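PDB 6BFI: VIN1 from Oscarella pearsei, which binds actin filaments as a vinculin homolog of a sponge and may play a role in cell-cell adhesion. Local coordinates for residues D280-G285 and A348-A353; P42-V47 and F87-A92. One frame throughout, in Å; residues are numbered along the deposited sequence.

Contact 1 of 2, residues D280-G285 and A348-A353; sequences DALASG and ALAHAA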
ATOM      1  N   ASP A 280      -6.039  12.108 -23.307  1.00 67.11           N
ATOM      2  CA  ASP A 280      -6.989  11.418 -24.171  1.00 66.41           C
ATOM      3  C   ASP A 280      -8.114  12.345 -24.615  1.00 69.71           C
ATOM      4  O   ASP A 280      -8.571  12.269 -25.763  1.00 68.92           O
ATOM      5  CB  ASP A 280      -7.552  10.187 -23.462  1.00 71.12           C
ATOM      6  CG  ASP A 280      -6.616   8.998 -23.533  1.00 78.14           C
ATOM      7  OD1 ASP A 280      -5.430   9.197 -23.870  1.00 78.75           O
ATOM      8  OD2 ASP A 280      -7.063   7.865 -23.251  1.00 82.23           O
ATOM      9  N   ALA A 281      -8.579  13.224 -23.725  1.00 69.94           N
ATOM     10  CA  ALA A 281      -9.634  14.151 -24.118  1.00 68.86           C
ATOM     11  C   ALA A 281      -9.121  15.210 -25.084  1.00 65.97           C
ATOM     12  O   ALA A 281      -9.875  15.676 -25.945  1.00 69.86           O
ATOM     13  CB  ALA A 281     -10.250  14.811 -22.886  1.00 60.30           C
ATOM     14  N   LEU A 282      -7.853  15.606 -24.962  1.00 63.15           N
ATOM     15  CA  LEU A 282      -7.303  16.570 -25.911  1.00 59.78           C
ATOM     16  C   LEU A 282      -7.030  15.920 -27.262  1.00 58.43           C
ATOM     17  O   LEU A 282      -7.266  16.531 -28.309  1.00 54.13           O
ATOM     18  CB  LEU A 282      -6.030  17.200 -25.347  1.00 55.39           C
ATOM     19  CG  LEU A 282      -6.236  18.329 -24.334  1.00 55.12           C
ATOM     20  CD1 LEU A 282      -4.900  18.835 -23.810  1.00 49.94           C
ATOM     21  CD2 LEU A 282      -7.032  19.461 -24.964  1.00 56.79           C
ATOM     22  N   ALA A 283      -6.532  14.680 -27.257  1.00 57.30           N
ATOM     23  CA  ALA A 283      -6.251  13.987 -28.510  1.00 59.36           C
ATOM     24  C   ALA A 283      -7.523  13.725 -29.303  1.00 68.20           C
ATOM     25  O   ALA A 283      -7.471  13.598 -30.532  1.00 71.78           O
ATOM     26  CB  ALA A 283      -5.515  12.677 -28.233  1.00 59.15           C
ATOM     27  N   SER A 284      -8.667  13.636 -28.626  1.00 70.15           N
ATOM     28  CA  SER A 284      -9.949  13.615 -29.315  1.00 74.48           C
ATOM     29  C   SER A 284     -10.305  15.034 -29.742  1.00 81.52           C
ATOM     30  O   SER A 284      -9.428  15.797 -30.161  1.00 87.50           O
ATOM     31  CB  SER A 284     -11.039  13.017 -28.422  1.00 71.61           C
ATOM     32  OG  SER A 284     -11.262  13.812 -27.271  1.00 65.30           O
ATOM     33  N   GLY A 285     -11.573  15.410 -29.634  1.00 85.62           N
ATOM     34  CA  GLY A 285     -11.961  16.751 -30.018  1.00 87.99           C
ATOM     35  C   GLY A 285     -12.242  17.665 -28.843  1.00 92.46           C
ATOM     36  O   GLY A 285     -12.458  18.868 -29.022  1.00100.44           O
ATOM     37  N   ALA A 348      -6.473  20.117 -34.194  1.00 55.43           N
ATOM     38  CA  ALA A 348      -5.031  19.941 -34.335  1.00 54.61           C
ATOM     39  C   ALA A 348      -4.281  20.664 -33.225  1.00 52.47           C
ATOM     40  O   ALA A 348      -3.272  20.157 -32.718  1.00 51.62           O
ATOM     41  CB  ALA A 348      -4.573  20.435 -35.708  1.00 56.08           C
ATOM     42  N   LEU A 349      -4.759  21.848 -32.834  1.00 52.06           N
ATOM     43  CA  LEU A 349      -4.140  22.560 -31.722  1.00 54.81           C
ATOM     44  C   LEU A 349      -4.348  21.812 -30.410  1.00 57.91           C
ATOM     45  O   LEU A 349      -3.443  21.761 -29.565  1.00 64.42           O
ATOM     46  CB  LEU A 349      -4.705  23.978 -31.638  1.00 58.73           C
ATOM     47  CG  LEU A 349      -4.033  24.952 -30.670  1.00 62.68           C
ATOM     48  CD1 LEU A 349      -2.539  25.032 -30.944  1.00 61.93           C
ATOM     49  CD2 LEU A 349      -4.673  26.326 -30.784  1.00 64.45           C
ATOM     50  N   ALA A 350      -5.527  21.213 -30.226  1.00 55.28           N
ATOM     51  CA  ALA A 350      -5.778  20.424 -29.025  1.00 54.22           C
ATOM     52  C   ALA A 350      -4.907  19.176 -28.992  1.00 56.83           C
ATOM     53  O   ALA A 350      -4.395  18.797 -27.933  1.00 64.40           O
ATOM     54  CB  ALA A 350      -7.256  20.047 -28.941  1.00 55.38           C
ATOM     55  N   HIS A 351      -4.729  18.522 -30.142  1.00 55.57           N
ATOM     56  CA  HIS A 351      -3.857  17.354 -30.206  1.00 54.79           C
ATOM     57  C   HIS A 351      -2.413  17.734 -29.906  1.00 50.30           C
ATOM     58  O   HIS A 351      -1.702  17.007 -29.198  1.00 52.95           O
ATOM     59  CB  HIS A 351      -3.974  16.696 -31.581  1.00 55.60           C
ATOM     60  CG  HIS A 351      -3.317  15.353 -31.669  1.00 61.02           C
ATOM     61  ND1 HIS A 351      -1.954  15.199 -31.802  1.00 64.72           N
ATOM     62  CD2 HIS A 351      -3.837  14.104 -31.651  1.00 62.10           C
ATOM     63  CE1 HIS A 351      -1.663  13.912 -31.856  1.00 65.28           C
ATOM     64  NE2 HIS A 351      -2.788  13.226 -31.768  1.00 63.73           N
ATOM     65  N   ALA A 352      -1.962  18.878 -30.431  1.00 52.92           N
ATOM     66  CA  ALA A 352      -0.633  19.373 -30.088  1.00 55.74           C
ATOM     67  C   ALA A 352      -0.518  19.635 -28.591  1.00 53.55           C
ATOM     68  O   ALA A 352       0.522  19.358 -27.981  1.00 50.34           O
ATOM     69  CB  ALA A 352      -0.317  20.639 -30.884  1.00 49.28           C
ATOM     70  N   ALA A 353      -1.583  20.166 -27.980  1.00 54.39           N
ATOM     71  CA  ALA A 353      -1.583  20.347 -26.533  1.00 49.73           C
ATOM     72  C   ALA A 353      -1.474  19.011 -25.813  1.00 52.04           C
ATOM     73  O   ALA A 353      -0.807  18.909 -24.777  1.00 52.97           O
ATOM     74  CB  ALA A 353      -2.841  21.092 -26.091  1.00 48.84           C
TER

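Contact 2 of 2, residues P42-V47 and F87-A92; sequences PLVQGV and FLSDAA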
ATOM      1  N   PRO A  42     -36.949 -29.483   7.564  1.00 79.88           N
ATOM      2  CA  PRO A  42     -35.555 -29.970   7.608  1.00 80.39           C
ATOM      3  C   PRO A  42     -34.528 -28.859   7.762  1.00 77.52           C
ATOM      4  O   PRO A  42     -33.610 -28.975   8.587  1.00 78.60           O
ATOM      5  CB  PRO A  42     -35.407 -30.715   6.272  1.00 82.66           C
ATOM      6  CG  PRO A  42     -36.455 -30.133   5.389  1.00 83.21           C
ATOM      7  CD  PRO A  42     -37.608 -29.854   6.297  1.00 82.84           C
ATOM      8  N   LEU A  43     -34.660 -27.779   6.989  1.00 75.15           N
ATOM      9  CA  LEU A  43     -33.710 -26.674   7.082  1.00 72.68           C
ATOM     10  C   LEU A  43     -33.731 -26.044   8.470  1.00 69.55           C
ATOM     11  O   LEU A  43     -32.676 -25.725   9.038  1.00 75.13           O
ATOM     12  CB  LEU A  43     -34.029 -25.633   6.009  1.00 74.31           C
ATOM     13  CG  LEU A  43     -32.866 -25.000   5.247  1.00 78.29           C
ATOM     14  CD1 LEU A  43     -31.954 -26.071   4.675  1.00 78.74           C
ATOM     15  CD2 LEU A  43     -33.396 -24.104   4.138  1.00 80.14           C
ATOM     16  N   VAL A  44     -34.928 -25.867   9.036  1.00 64.99           N
ATOM     17  CA  VAL A  44     -35.048 -25.311  10.379  1.00 65.02           C
ATOM     18  C   VAL A  44     -34.422 -26.249  11.403  1.00 67.35           C
ATOM     19  O   VAL A  44     -33.803 -25.804  12.376  1.00 70.08           O
ATOM     20  CB  VAL A  44     -36.525 -25.015  10.699  1.00 65.78           C
ATOM     21  CG1 VAL A  44     -36.703 -24.703  12.174  1.00 63.55           C
ATOM     22  CG2 VAL A  44     -37.026 -23.859   9.845  1.00 64.26           C
ATOM     23  N   GLN A  45     -34.564 -27.560  11.200  1.00 67.78           N
ATOM     24  CA  GLN A  45     -33.909 -28.515  12.088  1.00 70.37           C
ATOM     25  C   GLN A  45     -32.392 -28.395  12.004  1.00 70.83           C
ATOM     26  O   GLN A  45     -31.699 -28.472  13.023  1.00 70.19           O
ATOM     27  CB  GLN A  45     -34.351 -29.940  11.754  1.00 74.21           C
ATOM     28  CG  GLN A  45     -35.719 -30.311  12.301  1.00 81.82           C
ATOM     29  CD  GLN A  45     -36.093 -31.750  12.001  1.00 89.49           C
ATOM     30  OE1 GLN A  45     -35.605 -32.343  11.037  1.00 90.92           O
ATOM     31  NE2 GLN A  45     -36.961 -32.322  12.829  1.00 93.02           N
ATOM     32  N   GLY A  46     -31.859 -28.204  10.795  1.00 73.33           N
ATOM     33  CA  GLY A  46     -30.422 -28.031  10.655  1.00 75.92           C
ATOM     34  C   GLY A  46     -29.916 -26.794  11.371  1.00 76.69           C
ATOM     35  O   GLY A  46     -28.958 -26.857  12.152  1.00 84.05           O
ATOM     36  N   VAL A  47     -30.563 -25.650  11.124  1.00 70.66           N
ATOM     37  CA  VAL A  47     -30.167 -24.418  11.803  1.00 68.45           C
ATOM     38  C   VAL A  47     -30.282 -24.578  13.315  1.00 71.29           C
ATOM     39  O   VAL A  47     -29.390 -24.166  14.068  1.00 72.95           O
ATOM     40  CB  VAL A  47     -31.005 -23.232  11.294  1.00 62.54           C
ATOM     41  CG1 VAL A  47     -30.712 -21.991  12.118  1.00 61.53           C
ATOM     42  CG2 VAL A  47     -30.715 -22.979   9.828  1.00 62.60           C
ATOM     43  N   PHE A  87     -38.010 -19.569  17.493  1.00 74.11           N
ATOM     44  CA  PHE A  87     -38.802 -18.825  16.519  1.00 71.05           C
ATOM     45  C   PHE A  87     -38.771 -19.499  15.155  1.00 69.35           C
ATOM     46  O   PHE A  87     -39.776 -19.502  14.433  1.00 72.35           O
ATOM     47  CB  PHE A  87     -38.299 -17.386  16.408  1.00 72.16           C
ATOM     48  CG  PHE A  87     -38.825 -16.474  17.476  1.00 79.07           C
ATOM     49  CD1 PHE A  87     -39.534 -16.977  18.553  1.00 81.72           C
ATOM     50  CD2 PHE A  87     -38.624 -15.107  17.394  1.00 82.83           C
ATOM     51  CE1 PHE A  87     -40.023 -16.136  19.533  1.00 85.23           C
ATOM     52  CE2 PHE A  87     -39.112 -14.261  18.372  1.00 86.63           C
ATOM     53  CZ  PHE A  87     -39.811 -14.776  19.442  1.00 86.20           C
ATOM     54  N   LEU A  88     -37.626 -20.077  14.781  1.00 67.32           N
ATOM     55  CA  LEU A  88     -37.575 -20.805  13.517  1.00 64.89           C
ATOM     56  C   LEU A  88     -38.452 -22.051  13.557  1.00 63.76           C
ATOM     57  O   LEU A  88     -39.129 -22.371  12.570  1.00 61.46           O
ATOM     58  CB  LEU A  88     -36.134 -21.170  13.167  1.00 65.04           C
ATOM     59  CG  LEU A  88     -35.267 -20.018  12.660  1.00 59.79           C
ATOM     60  CD1 LEU A  88     -34.020 -20.559  11.983  1.00 63.16           C
ATOM     61  CD2 LEU A  88     -36.052 -19.118  11.714  1.00 55.07           C
ATOM     62  N   SER A  89     -38.457 -22.770  14.685  1.00 63.18           N
ATOM     63  CA  SER A  89     -39.317 -23.947  14.800  1.00 66.37           C
ATOM     64  C   SER A  89     -40.789 -23.571  14.656  1.00 67.08           C
ATOM     65  O   SER A  89     -41.532 -24.181  13.871  1.00 72.63           O
ATOM     66  CB  SER A  89     -39.069 -24.651  16.134  1.00 72.90           C
ATOM     67  OG  SER A  89     -37.723 -25.074  16.244  1.00 75.48           O
ATOM     68  N   ASP A  90     -41.227 -22.559  15.411  1.00 64.57           N
ATOM     69  CA  ASP A  90     -42.604 -22.089  15.297  1.00 66.42           C
ATOM     70  C   ASP A  90     -42.918 -21.645  13.874  1.00 71.24           C
ATOM     71  O   ASP A  90     -44.011 -21.912  13.358  1.00 71.69           O
ATOM     72  CB  ASP A  90     -42.853 -20.946  16.279  1.00 68.60           C
ATOM     73  CG  ASP A  90     -42.467 -21.301  17.705  1.00 74.80           C
ATOM     74  OD1 ASP A  90     -42.389 -22.507  18.024  1.00 78.93           O
ATOM     75  OD2 ASP A  90     -42.250 -20.368  18.507  1.00 71.95           O
ATOM     76  N   ALA A  91     -41.968 -20.970  13.221  1.00 67.14           N
ATOM     77  CA  ALA A  91     -42.172 -20.548  11.839  1.00 66.43           C
ATOM     78  C   ALA A  91     -42.411 -21.743  10.927  1.00 69.33           C
ATOM     79  O   ALA A  91     -43.309 -21.714  10.075  1.00 72.08           O
ATOM     80  CB  ALA A  91     -40.973 -19.737  11.355  1.00 59.14           C
ATOM     81  N   ALA A  92     -41.616 -22.805  11.090  1.00 66.86           N
ATOM     82  CA  ALA A  92     -41.834 -24.017  10.307  1.00 66.39           C
ATOM     83  C   ALA A  92     -43.236 -24.569  10.536  1.00 72.07           C
ATOM     84  O   ALA A  92     -43.945 -24.915   9.579  1.00 74.22           O
ATOM     85  CB  ALA A  92     -40.777 -25.066  10.652  1.00 67.81           C
TER

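Contact 1 of 2, residues D280-G285 and A348-A353
Leu282, in the last turn of helix 268-283, lies against Ala350 and Ala353 on one face of helix 344-375, where the two helices come close enough to bring the CA atoms of Ala283 and His351 within 4.5 Å. Its CB meets the carbonyl oxygen of Ala350 (CB to O, 3.5 Å). CG, anti to its own carbonyl carbon (chi1 -80°), is also near Ala350 O at 4.1 Å, and from it the two methyls part: CD1 reaches CB of Ala353 at 3.8 Å, while CD2 touches CB of Ala350 at 4.0 Å. The methyl of Ala350 also meets the backbone, its CB 3.6 Å from Leu282 O. Val295 of helix 289-306 adds a further neighbour for Leu282. An alanine in place of Leu282 would probably leave the methyl of Ala353 without its partner here and open a gap between the helices. Beside this apolar patch, Ala283 O lies at the edge of the His351 imidazole, near its plane, 3.8 Å from His351 CD2; His351 NE2 is hydrogen-bonded to Pro625 O. No hydrogen bond joins the two segments, so methyl groups and backbone surfaces make this junction, and the short side chains of Ala283 and Ala350 are consistent with so close an approach.

Contact 2 of 2, residues P42-V47 and F87-A92
Val44 sets its methyls against the Leu88 carbonyl and Leu88 CB, and against the methyl of Ala92, at a contact between two antiparallel helices of a helical bundle, the architecture of the vinculin family. CG1 stands anti to the backbone N (chi1 169°) and comes within 3.4 Å of Leu88 O; it also touches Leu88 CB at 3.7 Å. CG2, the other branch, lies nearest Leu88 O (3.7 Å) and also meets Ala92 CB at 4.0 Å. One turn further along, Val47 continues the row: its side chain crosses that of Leu88 at about a right angle, and CG1 touches Leu88 CD1 at 3.6 Å. Ser89 lies at the margin of the patch, its OG weakly hydrogen-bonded to Ala85 O of its own helix. The short segments run 172° apart in direction with axes 9.4 Å from each other, and no hydrogen bond crosses between the segments, which meet through valine methyls on a carbonyl and on apolar side chains. Further out, helix 8-32 covers the same valines, Leu24 touching Val44 and Gln20 touching Val47. Helix 102-145 packs on the other helix, with Leu108 against Ala91 and Lys107 in a cation-pi contact with the ring of Phe87. Within the segments the helices are held by their own backbone bonds, among them Ala92 N to Leu88 O at 2.9 Å, which uses the same carbonyl oxygen that Val44 CG1 approaches.

How the contacts relate
The two contacts lie far apart in the chain's helical array, with centres 66 Å from each other and nearest atoms about 50 Å apart, so neither touches the other. They come in series along the sequence: contact 2, between helices 41-59 and 68-97, closes before contact 1, between helices 268-283 and 344-375, opens. No helix is shared, although all four segments belong to the vinculin-family part of the chain. Contact 2 joins helices that follow one another directly, whereas contact 1 brings together helices separated by helices 289-306 and 312-338. Each is buried and joins helices within its own region of this largely helical, strand-free protein, so the two contacts are local and structurally separate.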